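Local coordinates for transmembrane oligosaccharyl transferase (Archaeoglobus fulgidus, PDB 3WAJ), which belongs to the STT3/AglB family of integral membrane proteins, joining a helical transmembrane part of the GT-C clan to a globular C-terminal region, at residues E543-I548 with A561-I566; H692-Y697 with I773-K778; V793-T798 with T838-K843; P825-S830 with I853-V858. One frame throughout, in Å; residues are numbered along the deposited sequence.

Contact 1. Residues E543-I548 with A561-I566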
# COMPACT_ATOMS: atom_id res chain seq x y z
N GLU A 543 20.06 -16.39 -15.69
CA GLU A 543 20.94 -15.90 -14.66
C GLU A 543 20.42 -14.56 -14.04
O GLU A 543 20.55 -13.50 -14.64
CB GLU A 543 22.32 -15.76 -15.34
CG GLU A 543 22.27 -15.42 -16.92
CD GLU A 543 21.95 -16.60 -17.93
OE1 GLU A 543 21.70 -16.35 -19.14
OE2 GLU A 543 21.95 -17.78 -17.53
N THR A 544 19.80 -14.61 -12.86
CA THR A 544 19.19 -13.41 -12.25
C THR A 544 19.86 -12.87 -10.98
O THR A 544 20.73 -13.51 -10.40
CB THR A 544 17.70 -13.64 -11.92
OG1 THR A 544 17.57 -14.71 -10.96
CG2 THR A 544 16.89 -13.94 -13.17
N TYR A 545 19.42 -11.70 -10.51
CA TYR A 545 19.87 -11.18 -9.21
C TYR A 545 18.75 -10.39 -8.53
O TYR A 545 17.80 -9.95 -9.19
CB TYR A 545 21.14 -10.30 -9.35
CG TYR A 545 21.01 -9.15 -10.33
CD1 TYR A 545 20.28 -8.01 -10.01
CD2 TYR A 545 21.62 -9.21 -11.58
CE1 TYR A 545 20.15 -6.96 -10.91
CE2 TYR A 545 21.50 -8.16 -12.49
CZ TYR A 545 20.76 -7.04 -12.14
OH TYR A 545 20.64 -6.00 -13.03
N GLY A 546 18.86 -10.21 -7.22
CA GLY A 546 17.82 -9.52 -6.48
C GLY A 546 18.23 -8.13 -6.05
O GLY A 546 19.42 -7.80 -5.91
N VAL A 547 17.21 -7.30 -5.84
CA VAL A 547 17.38 -5.95 -5.39
C VAL A 547 16.70 -5.82 -4.02
O VAL A 547 15.47 -6.00 -3.90
CB VAL A 547 16.75 -4.99 -6.38
CG1 VAL A 547 16.90 -3.52 -5.89
CG2 VAL A 547 17.39 -5.16 -7.75
N ILE A 548 17.49 -5.52 -3.00
CA ILE A 548 16.96 -5.47 -1.65
C ILE A 548 16.72 -4.04 -1.13
O ILE A 548 17.56 -3.16 -1.23
CB ILE A 548 17.82 -6.28 -0.66
CG1 ILE A 548 17.05 -6.52 0.64
CG2 ILE A 548 19.14 -5.59 -0.39
CD1 ILE A 548 17.49 -7.77 1.37
N ALA A 561 12.30 0.22 -12.35
CA ALA A 561 13.65 -0.27 -12.61
C ALA A 561 13.65 -1.53 -13.48
O ALA A 561 14.70 -1.90 -14.02
CB ALA A 561 14.39 -0.53 -11.31
N HIS A 562 12.49 -2.19 -13.60
CA HIS A 562 12.42 -3.53 -14.19
C HIS A 562 13.51 -4.44 -13.59
O HIS A 562 14.20 -5.15 -14.31
CB HIS A 562 12.58 -3.50 -15.73
CG HIS A 562 11.37 -3.01 -16.46
ND1 HIS A 562 11.34 -2.88 -17.84
CD2 HIS A 562 10.15 -2.62 -16.02
CE1 HIS A 562 10.15 -2.43 -18.21
NE2 HIS A 562 9.41 -2.27 -17.13
N ARG A 563 13.67 -4.37 -12.27
CA ARG A 563 14.53 -5.31 -11.54
C ARG A 563 13.70 -6.07 -10.52
O ARG A 563 12.52 -5.78 -10.35
CB ARG A 563 15.73 -4.60 -10.89
CG ARG A 563 16.70 -4.03 -11.92
CD ARG A 563 17.22 -5.09 -12.93
NE ARG A 563 18.15 -4.52 -13.90
CZ ARG A 563 17.80 -3.99 -15.08
NH1 ARG A 563 16.52 -3.98 -15.44
NH2 ARG A 563 18.72 -3.47 -15.89
N MET A 564 14.29 -7.05 -9.84
CA MET A 564 13.48 -7.92 -9.01
C MET A 564 13.69 -7.68 -7.52
O MET A 564 14.75 -8.00 -6.98
CB MET A 564 13.75 -9.38 -9.37
CG MET A 564 13.61 -9.69 -10.85
SD MET A 564 14.07 -11.41 -11.19
CE MET A 564 13.36 -11.67 -12.83
N PRO A 565 12.67 -7.13 -6.84
CA PRO A 565 12.79 -6.82 -5.41
C PRO A 565 12.60 -8.04 -4.53
O PRO A 565 11.77 -8.92 -4.81
CB PRO A 565 11.65 -5.82 -5.18
CG PRO A 565 10.59 -6.25 -6.17
CD PRO A 565 11.39 -6.66 -7.40
N ILE A 566 13.38 -8.07 -3.46
CA ILE A 566 13.27 -9.10 -2.44
C ILE A 566 11.94 -8.96 -1.67
O ILE A 566 11.31 -9.95 -1.27
CB ILE A 566 14.48 -8.98 -1.48
CG1 ILE A 566 15.59 -9.95 -1.89
CG2 ILE A 566 14.08 -9.12 0.01
CD1 ILE A 566 16.38 -9.50 -3.13
O HOH W 1 16.86 -7.98 -10.62
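Val547 and Pro565 pair side by side in a beta-alpha-beta unit of the AglB core domain. Strand 546-548 leads through helix 554-561 to the short strand 564-565, which runs parallel to it at one edge of a mixed sheet. Val547 supplies both of the direct backbone bonds. Its N-H goes to Met564 O (Val547 N to Met564 O, 2.8 Å). Its carbonyl takes the next one, with Ile566 N 3.0 Å from Val547 O. Before these bonds a water continues the pairing. It donates to Tyr545 O at 2.6 Å and accepts from Met564 N at 2.8 Å.

The side-chain bond joins Arg563 to Tyr545. Arg563 NE donates its N-H to Tyr545 OH at 3.0 Å, bent to 137°. The phenol ring and the guanidinium are turned 63° against each other. The Arg563 chain bends at chi2 (-55°), which swings CD to the phenol end of Tyr545. Arg563 NH1 turns back to the carbonyl of the preceding residue, 2.8 Å from His562 O. Outside the pair, Tyr545 OH bonds to Pro515 O and Arg563 NH2 to Thr514 O.

Apolar contacts fill in beside the backbone. Val547 CG2 lies 3.6 Å from Arg563 CB. Ile548 CD1 rests on Ile566 CG2 at 3.9 Å.

All three guanidinium nitrogens of Arg563 donate: NE to Tyr545 OH, NH1 to His562 O and NH2 to Thr514 O. With Arg563 buried, these neutral oxygens probably help to stabilise its positive charge.

Contact 2. Residues H692-Y697 with I773-K778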
# COMPACT_ATOMS: atom_id res chain seq x y z
N HIS A 692 31.92 -5.65 1.30
CA HIS A 692 31.23 -6.25 0.16
C HIS A 692 30.17 -5.35 -0.45
O HIS A 692 29.32 -5.81 -1.22
CB HIS A 692 30.57 -7.56 0.60
CG HIS A 692 31.55 -8.56 1.15
ND1 HIS A 692 32.44 -9.24 0.35
CD2 HIS A 692 31.78 -8.97 2.42
CE1 HIS A 692 33.18 -10.04 1.10
NE2 HIS A 692 32.80 -9.89 2.36
N TYR A 693 30.20 -4.06 -0.12
CA TYR A 693 29.22 -3.11 -0.66
C TYR A 693 29.92 -1.83 -1.06
O TYR A 693 30.83 -1.39 -0.36
CB TYR A 693 28.12 -2.82 0.38
CG TYR A 693 27.39 -4.06 0.76
CD1 TYR A 693 26.19 -4.38 0.16
CD2 TYR A 693 27.91 -4.95 1.69
CE1 TYR A 693 25.52 -5.55 0.48
CE2 TYR A 693 27.26 -6.13 2.01
CZ TYR A 693 26.06 -6.42 1.41
OH TYR A 693 25.40 -7.58 1.72
N ARG A 694 29.51 -1.24 -2.18
CA ARG A 694 30.06 0.06 -2.63
C ARG A 694 28.88 0.89 -3.09
O ARG A 694 27.89 0.34 -3.58
CB ARG A 694 31.07 -0.12 -3.77
CG ARG A 694 30.57 -0.97 -4.96
CD ARG A 694 31.56 -0.97 -6.09
NE ARG A 694 31.14 -1.75 -7.26
CZ ARG A 694 31.90 -1.97 -8.33
NH1 ARG A 694 33.13 -1.49 -8.38
NH2 ARG A 694 31.44 -2.68 -9.34
N MET A 695 28.95 2.21 -2.91
CA MET A 695 27.90 3.06 -3.45
C MET A 695 28.13 3.19 -4.95
O MET A 695 29.28 3.26 -5.40
CB MET A 695 27.93 4.42 -2.76
CG MET A 695 26.94 5.45 -3.30
SD MET A 695 26.75 6.77 -2.10
CE MET A 695 26.38 8.05 -3.23
N ILE A 696 27.06 3.19 -5.73
CA ILE A 696 27.22 3.35 -7.18
C ILE A 696 26.47 4.56 -7.72
O ILE A 696 26.76 5.02 -8.83
CB ILE A 696 26.81 2.09 -7.95
CG1 ILE A 696 25.35 1.75 -7.69
CG2 ILE A 696 27.71 0.94 -7.59
CD1 ILE A 696 24.89 0.49 -8.43
N TYR A 697 25.51 5.05 -6.93
CA TYR A 697 24.64 6.16 -7.32
C TYR A 697 23.90 6.73 -6.10
O TYR A 697 23.48 5.97 -5.22
CB TYR A 697 23.61 5.67 -8.36
CG TYR A 697 22.54 6.67 -8.78
CD1 TYR A 697 21.40 6.89 -8.00
CD2 TYR A 697 22.64 7.36 -9.99
CE1 TYR A 697 20.41 7.79 -8.41
CE2 TYR A 697 21.66 8.25 -10.40
CZ TYR A 697 20.55 8.46 -9.60
OH TYR A 697 19.58 9.35 -10.00
N ILE A 773 21.98 3.93 -3.92
CA ILE A 773 22.06 2.57 -4.45
C ILE A 773 23.46 1.99 -4.21
O ILE A 773 24.47 2.63 -4.51
CB ILE A 773 21.76 2.56 -5.95
CG1 ILE A 773 20.36 3.11 -6.20
CG2 ILE A 773 21.86 1.16 -6.53
CD1 ILE A 773 20.03 3.25 -7.69
N PHE A 774 23.51 0.78 -3.69
CA PHE A 774 24.78 0.10 -3.48
C PHE A 774 24.82 -1.20 -4.28
O PHE A 774 23.78 -1.81 -4.56
CB PHE A 774 24.97 -0.20 -2.00
CG PHE A 774 24.95 1.03 -1.13
CD1 PHE A 774 26.14 1.59 -0.68
CD2 PHE A 774 23.74 1.62 -0.75
CE1 PHE A 774 26.15 2.74 0.12
CE2 PHE A 774 23.74 2.76 0.07
CZ PHE A 774 24.95 3.32 0.50
N GLU A 775 26.03 -1.63 -4.64
CA GLU A 775 26.22 -2.92 -5.30
C GLU A 775 26.88 -3.89 -4.35
O GLU A 775 27.90 -3.57 -3.72
CB GLU A 775 27.09 -2.79 -6.56
CG GLU A 775 27.21 -4.10 -7.33
CD GLU A 775 28.17 -4.02 -8.51
OE1 GLU A 775 28.99 -3.08 -8.55
OE2 GLU A 775 28.09 -4.91 -9.38
N ARG A 776 26.31 -5.08 -4.24
CA ARG A 776 26.95 -6.14 -3.47
C ARG A 776 28.02 -6.78 -4.35
O ARG A 776 27.79 -7.09 -5.52
CB ARG A 776 25.94 -7.17 -2.98
CG ARG A 776 26.56 -8.33 -2.23
CD ARG A 776 25.53 -9.16 -1.46
NE ARG A 776 26.22 -10.29 -0.85
CZ ARG A 776 26.17 -11.54 -1.31
NH1 ARG A 776 25.41 -11.82 -2.36
NH2 ARG A 776 26.86 -12.50 -0.71
N VAL A 777 29.19 -7.00 -3.76
CA VAL A 777 30.40 -7.24 -4.53
C VAL A 777 31.29 -8.20 -3.74
O VAL A 777 31.29 -8.16 -2.51
CB VAL A 777 31.09 -5.87 -4.75
CG1 VAL A 777 32.52 -5.87 -4.26
CG2 VAL A 777 30.97 -5.42 -6.18
N LYS A 778 32.03 -9.07 -4.43
CA LYS A 778 32.95 -9.98 -3.75
C LYS A 778 34.01 -9.19 -2.98
O LYS A 778 34.17 -9.37 -1.78
CB LYS A 778 33.63 -10.93 -4.74
CG LYS A 778 32.98 -12.31 -4.84
CD LYS A 778 33.42 -13.05 -6.10
CE LYS A 778 32.76 -14.41 -6.18
NZ LYS A 778 31.34 -14.35 -5.74
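Tyr693 to Tyr697 pair antiparallel with Ile773 to Arg776, the strand directions 137° apart. Arg694 and Glu775 form a hydrogen-bonded pair, and so do Tyr697 and Ile773. Between them the register slips by one residue. Ile696 N meets Ile773 O at 2.9 Å, and Ile773 N meets Tyr697 O at 2.8 Å. Two residues therefore face one, which makes a classic beta bulge. It lies where the outermost strand 693-698 joins strand 771-776 of the mixed sheet.

Arg694 and Glu775 lie alongside each other on one face, pointing the same way. Arg694 CG stands between its backbone N and carbonyl carbon (chi1 51°), and the chain is extended from there to NE. Both bonds of the salt bridge end on one oxygen. Arg694 NH2 reaches Glu775 OE1 on its syn side at 2.6 Å, and Arg694 NE reaches the same OE1 on its anti side at 2.8 Å. The guanidinium and carboxylate planes are 25° apart, and both nitrogens come from the same face of the carboxylate. Glu775 OE2 turns to Gln859.

The Tyr693 face is more mixed. Tyr693 OH touches Arg776 CD at 3.6 Å and bonds to Glu597, which also pairs with Arg776. Met695 SD makes an oblique Met-aromatic contact, 5.2 Å from the centre of the Phe774 ring. At the bulge, Ile696 CD1 packs on Ile773 CG2 at 3.6 Å. Beyond the paired strands, His692 ND1 donates in its ring plane to Val777 O at 3.3 Å.

Contact 3. Residues V793-T798 with T838-K843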
# COMPACT_ATOMS: atom_id res chain seq x y z
N VAL A 793 45.80 -2.74 10.73
CA VAL A 793 46.05 -2.07 9.46
C VAL A 793 44.78 -1.33 9.01
O VAL A 793 43.69 -1.92 9.02
CB VAL A 793 46.46 -3.09 8.38
CG1 VAL A 793 46.74 -2.40 7.05
CG2 VAL A 793 47.67 -3.90 8.85
N SER A 794 44.91 -0.06 8.64
CA SER A 794 43.73 0.70 8.21
C SER A 794 43.80 1.08 6.74
O SER A 794 44.88 1.38 6.23
CB SER A 794 43.54 1.96 9.06
OG SER A 794 44.36 3.02 8.60
N VAL A 795 42.66 1.07 6.07
CA VAL A 795 42.57 1.53 4.68
C VAL A 795 41.66 2.75 4.58
O VAL A 795 40.66 2.87 5.29
CB VAL A 795 42.09 0.42 3.72
CG1 VAL A 795 42.47 0.77 2.29
CG2 VAL A 795 42.70 -0.92 4.08
N ASN A 796 42.01 3.66 3.66
CA ASN A 796 41.36 4.95 3.53
C ASN A 796 41.31 5.37 2.06
O ASN A 796 42.27 5.16 1.32
CB ASN A 796 42.11 5.99 4.37
CG ASN A 796 41.57 7.39 4.20
OD1 ASN A 796 42.33 8.34 4.00
ND2 ASN A 796 40.25 7.54 4.31
N ALA A 797 40.19 5.95 1.64
CA ALA A 797 40.02 6.44 0.27
C ALA A 797 38.92 7.50 0.23
O ALA A 797 37.98 7.46 1.02
CB ALA A 797 39.70 5.29 -0.68
N THR A 798 39.04 8.45 -0.68
CA THR A 798 37.99 9.46 -0.80
C THR A 798 37.05 9.09 -1.95
O THR A 798 37.51 8.71 -3.04
CB THR A 798 38.60 10.87 -0.98
OG1 THR A 798 39.51 11.11 0.09
CG2 THR A 798 37.53 11.95 -0.96
N THR A 838 40.79 9.09 -4.88
CA THR A 838 42.17 8.82 -4.47
C THR A 838 42.36 7.31 -4.54
O THR A 838 41.39 6.56 -4.53
CB THR A 838 42.46 9.28 -3.02
OG1 THR A 838 41.88 8.35 -2.09
CG2 THR A 838 41.93 10.69 -2.75
N PRO A 839 43.62 6.86 -4.60
CA PRO A 839 43.88 5.43 -4.41
C PRO A 839 43.65 5.09 -2.95
O PRO A 839 43.47 6.01 -2.13
CB PRO A 839 45.37 5.30 -4.74
CG PRO A 839 45.93 6.68 -4.57
CD PRO A 839 44.84 7.61 -4.99
N TYR A 840 43.63 3.81 -2.60
CA TYR A 840 43.55 3.44 -1.20
C TYR A 840 44.87 3.76 -0.49
O TYR A 840 45.95 3.45 -1.00
CB TYR A 840 43.25 1.94 -1.05
CG TYR A 840 41.89 1.47 -1.50
CD1 TYR A 840 40.78 1.60 -0.69
CD2 TYR A 840 41.73 0.84 -2.73
CE1 TYR A 840 39.54 1.14 -1.10
CE2 TYR A 840 40.50 0.37 -3.15
CZ TYR A 840 39.41 0.53 -2.33
OH TYR A 840 38.18 0.07 -2.74
N HIS A 841 44.79 4.40 0.68
CA HIS A 841 45.98 4.62 1.49
C HIS A 841 45.98 3.61 2.64
O HIS A 841 45.27 3.79 3.63
CB HIS A 841 46.03 6.05 2.04
CG HIS A 841 45.64 7.10 1.03
ND1 HIS A 841 46.47 7.48 -0.00
CD2 HIS A 841 44.52 7.85 0.91
CE1 HIS A 841 45.87 8.41 -0.72
NE2 HIS A 841 44.69 8.65 -0.19
N ILE A 842 46.76 2.54 2.50
CA ILE A 842 46.91 1.58 3.60
C ILE A 842 47.96 2.12 4.54
O ILE A 842 48.92 2.77 4.12
CB ILE A 842 47.44 0.22 3.14
CG1 ILE A 842 47.60 0.17 1.64
CG2 ILE A 842 46.58 -0.93 3.64
CD1 ILE A 842 48.54 -0.91 1.24
N LYS A 843 47.78 1.83 5.82
CA LYS A 843 48.71 2.28 6.83
C LYS A 843 48.85 1.16 7.84
O LYS A 843 47.87 0.71 8.44
CB LYS A 843 48.20 3.56 7.48
CG LYS A 843 49.11 4.16 8.54
CD LYS A 843 48.39 5.30 9.26
CE LYS A 843 49.25 5.93 10.35
NZ LYS A 843 50.35 6.77 9.78
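Thr838 OG1 is used twice. It accepts the N-H of Thr798 (Thr798 N to Thr838 OG1, 3.2 Å), and it donates to Pro839 O at 2.8 Å. The hydroxyl lies between the backbone N and the carbonyl carbon (chi1 76°), and from there it serves both partners. Strand 835-844 is broken by a bulge or short loop, and Thr798 also bonds by its backbone to Ile837. Thr838 CG2 also rests against Thr798 CB and OG1.

Further along, the backbones bond directly. His841 N reaches Asn796 O at 2.7 Å in a nearly straight bond of 170°. The return bond from Asn796 N to His841 O is weak. Ser794 and Lys843 make a sound pair. Ser794 N lies 3.1 Å from Lys843 O, and Lys843 N lies 3.0 Å from Ser794 O.

One face is apolar. Val795 CG1 meets Tyr840 CD1 at 3.5 Å, and Ala797 CB meets the same CD1 at 3.8 Å. Val795 and Ile842 lie side by side, CG2 to CG2 at 3.9 Å. Val822 and Leu824 of strand 819-824 also touch Val795. Tyr840 OH is bonded to Tyr826 O.

The other face is polar. Asn796 and His841 run obliquely to each other, OD1 nearest to CD2, with the amide and ring planes 45° apart. Pro839 O stands over the centre of that ring. Asn796 ND2 and Thr798 OG1 both bond to Glu808, one to each carboxylate oxygen.

Strands 792-800 and 835-844 are the two inner strands of a four-stranded antiparallel sheet in the peripheral domain, here with Val795 and Ile842 on one face and Ser794, Asn796, His841 and Lys843 on the other.

Contact 4. Residues P825-S830 with I853-V858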
# COMPACT_ATOMS: atom_id res chain seq x y z
N PRO A 825 35.92 -2.88 -1.75
CA PRO A 825 34.86 -2.97 -2.76
C PRO A 825 34.92 -1.89 -3.86
O PRO A 825 34.17 -2.00 -4.83
CB PRO A 825 33.59 -2.77 -1.93
CG PRO A 825 34.03 -1.80 -0.86
CD PRO A 825 35.51 -2.04 -0.61
N TYR A 826 35.75 -0.87 -3.71
CA TYR A 826 35.80 0.17 -4.74
C TYR A 826 36.93 -0.07 -5.73
O TYR A 826 38.05 -0.42 -5.34
CB TYR A 826 35.92 1.57 -4.12
CG TYR A 826 34.64 2.08 -3.49
CD1 TYR A 826 33.58 2.54 -4.28
CD2 TYR A 826 34.50 2.13 -2.10
CE1 TYR A 826 32.41 3.02 -3.70
CE2 TYR A 826 33.33 2.61 -1.52
CZ TYR A 826 32.30 3.05 -2.32
OH TYR A 826 31.16 3.52 -1.73
N SER A 827 36.65 0.10 -7.02
CA SER A 827 37.68 -0.01 -8.05
C SER A 827 37.86 1.33 -8.74
O SER A 827 37.03 2.24 -8.59
CB SER A 827 37.33 -1.07 -9.09
OG SER A 827 36.23 -0.67 -9.88
N HIS A 828 38.95 1.46 -9.49
CA HIS A 828 39.25 2.74 -10.12
C HIS A 828 38.87 2.81 -11.60
O HIS A 828 39.10 3.83 -12.25
CB HIS A 828 40.71 3.13 -9.84
CG HIS A 828 40.94 3.55 -8.42
ND1 HIS A 828 41.18 2.65 -7.40
CD2 HIS A 828 40.90 4.77 -7.83
CE1 HIS A 828 41.31 3.30 -6.25
NE2 HIS A 828 41.15 4.59 -6.49
N ASN A 829 38.24 1.75 -12.11
CA ASN A 829 37.80 1.75 -13.50
C ASN A 829 36.37 1.28 -13.71
O ASN A 829 35.99 0.93 -14.83
CB ASN A 829 38.76 0.93 -14.37
CG ASN A 829 38.94 -0.50 -13.87
OD1 ASN A 829 38.91 -0.75 -12.67
ND2 ASN A 829 39.14 -1.43 -14.80
N SER A 830 35.55 1.29 -12.65
CA SER A 830 34.15 0.92 -12.80
C SER A 830 33.37 2.02 -13.54
O SER A 830 33.72 3.20 -13.47
CB SER A 830 33.50 0.60 -11.45
OG SER A 830 33.47 1.74 -10.62
N ILE A 853 42.96 -0.37 -7.35
CA ILE A 853 42.29 -1.65 -7.57
C ILE A 853 41.51 -1.59 -8.88
O ILE A 853 40.94 -0.55 -9.22
CB ILE A 853 41.30 -1.96 -6.42
CG1 ILE A 853 42.04 -2.02 -5.08
CG2 ILE A 853 40.56 -3.26 -6.66
CD1 ILE A 853 42.97 -3.21 -4.97
N TYR A 854 41.47 -2.70 -9.61
CA TYR A 854 40.70 -2.75 -10.86
C TYR A 854 39.40 -3.55 -10.72
O TYR A 854 39.29 -4.45 -9.86
CB TYR A 854 41.59 -3.19 -12.04
CG TYR A 854 42.74 -2.24 -12.23
CD1 TYR A 854 42.58 -1.05 -12.94
CD2 TYR A 854 43.98 -2.48 -11.65
CE1 TYR A 854 43.62 -0.15 -13.09
CE2 TYR A 854 45.04 -1.58 -11.79
CZ TYR A 854 44.85 -0.42 -12.52
OH TYR A 854 45.88 0.48 -12.68
N GLU A 855 38.44 -3.20 -11.57
CA GLU A 855 37.09 -3.76 -11.51
C GLU A 855 37.07 -5.29 -11.48
O GLU A 855 36.26 -5.89 -10.78
CB GLU A 855 36.25 -3.19 -12.67
CG GLU A 855 34.85 -3.76 -12.81
CD GLU A 855 33.90 -3.28 -11.72
OE1 GLU A 855 34.36 -2.57 -10.79
OE2 GLU A 855 32.68 -3.60 -11.81
N SER A 856 37.98 -5.91 -12.23
CA SER A 856 37.98 -7.37 -12.34
C SER A 856 38.44 -8.00 -11.03
O SER A 856 37.92 -9.05 -10.62
CB SER A 856 38.85 -7.84 -13.51
OG SER A 856 40.22 -7.65 -13.23
N GLN A 857 39.40 -7.36 -10.37
CA GLN A 857 39.88 -7.82 -9.07
C GLN A 857 38.75 -7.78 -8.04
O GLN A 857 38.60 -8.69 -7.23
CB GLN A 857 41.06 -6.96 -8.61
CG GLN A 857 42.14 -6.78 -9.68
CD GLN A 857 43.39 -6.11 -9.16
OE1 GLN A 857 43.42 -4.89 -8.97
NE2 GLN A 857 44.44 -6.89 -8.95
N VAL A 858 37.96 -6.71 -8.09
CA VAL A 858 36.79 -6.56 -7.23
C VAL A 858 35.66 -7.54 -7.58
O VAL A 858 35.06 -8.15 -6.69
CB VAL A 858 36.26 -5.10 -7.26
CG1 VAL A 858 34.82 -5.02 -6.77
CG2 VAL A 858 37.14 -4.20 -6.43
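Asn829 and Ser827 each make a side-chain hydrogen bond to Glu855, the first residue of the helix. Asn829 OD1 takes the N-H of Glu855 at 2.7 Å. Ser827 OG donates to Glu855 OE1 at 2.8 Å, on the anti side of the carboxylate. Glu855 bends at chi2 (73°), which turns CD back toward Ser827 and Ser830. The same OE1 forms a salt bridge with Arg694 NH1, so a negative charge on Glu855 is probably favoured. The His828 ring adds a weak, long bond, Ile853 N to His828 ND1 at 3.5 Å, and bonds through NE2 to Thr838 O.

One backbone bond comes just ahead of the helix. His828 N meets Ile853 O at 2.8 Å.

The helix is 855-860, in the peripheral domain, with Tyr854 at its N-cap position. Gln857 OE1 folds back from the first turn and accepts the N-H of Tyr854 at 3.0 Å. The loop 825-830, which follows strand 819-824, lies against this helix start.

The remaining contacts are van der Waals. Asn829 CG lies at the edge of the Tyr854 ring, the amide and ring planes 80° apart. Val858 CG1 touches Pro825 O at 3.6 Å, and Val858 CG2 sits beside Tyr826 O.

Contacts 1 and 2 belong to one mixed sheet, at opposite outer edges of it, with centres 14 Å apart. Both are buried. Contact 1 is parallel and includes a water bridge, while contact 2 is antiparallel, bulged and carries a salt bridge. Contacts 3 and 4 lie in the peripheral domain. Contact 3 is a partly exposed sheet pairing. Contact 4 is mostly buried and joins a loop to a helix start. Their segments alternate along the chain, and they touch through Tyr840 and His828. Contact 4 also touches contact 2, where Arg694 and Tyr826 bridge the two regions. Contacts 2 and 3 do not touch; their nearest atoms are about 7 Å apart.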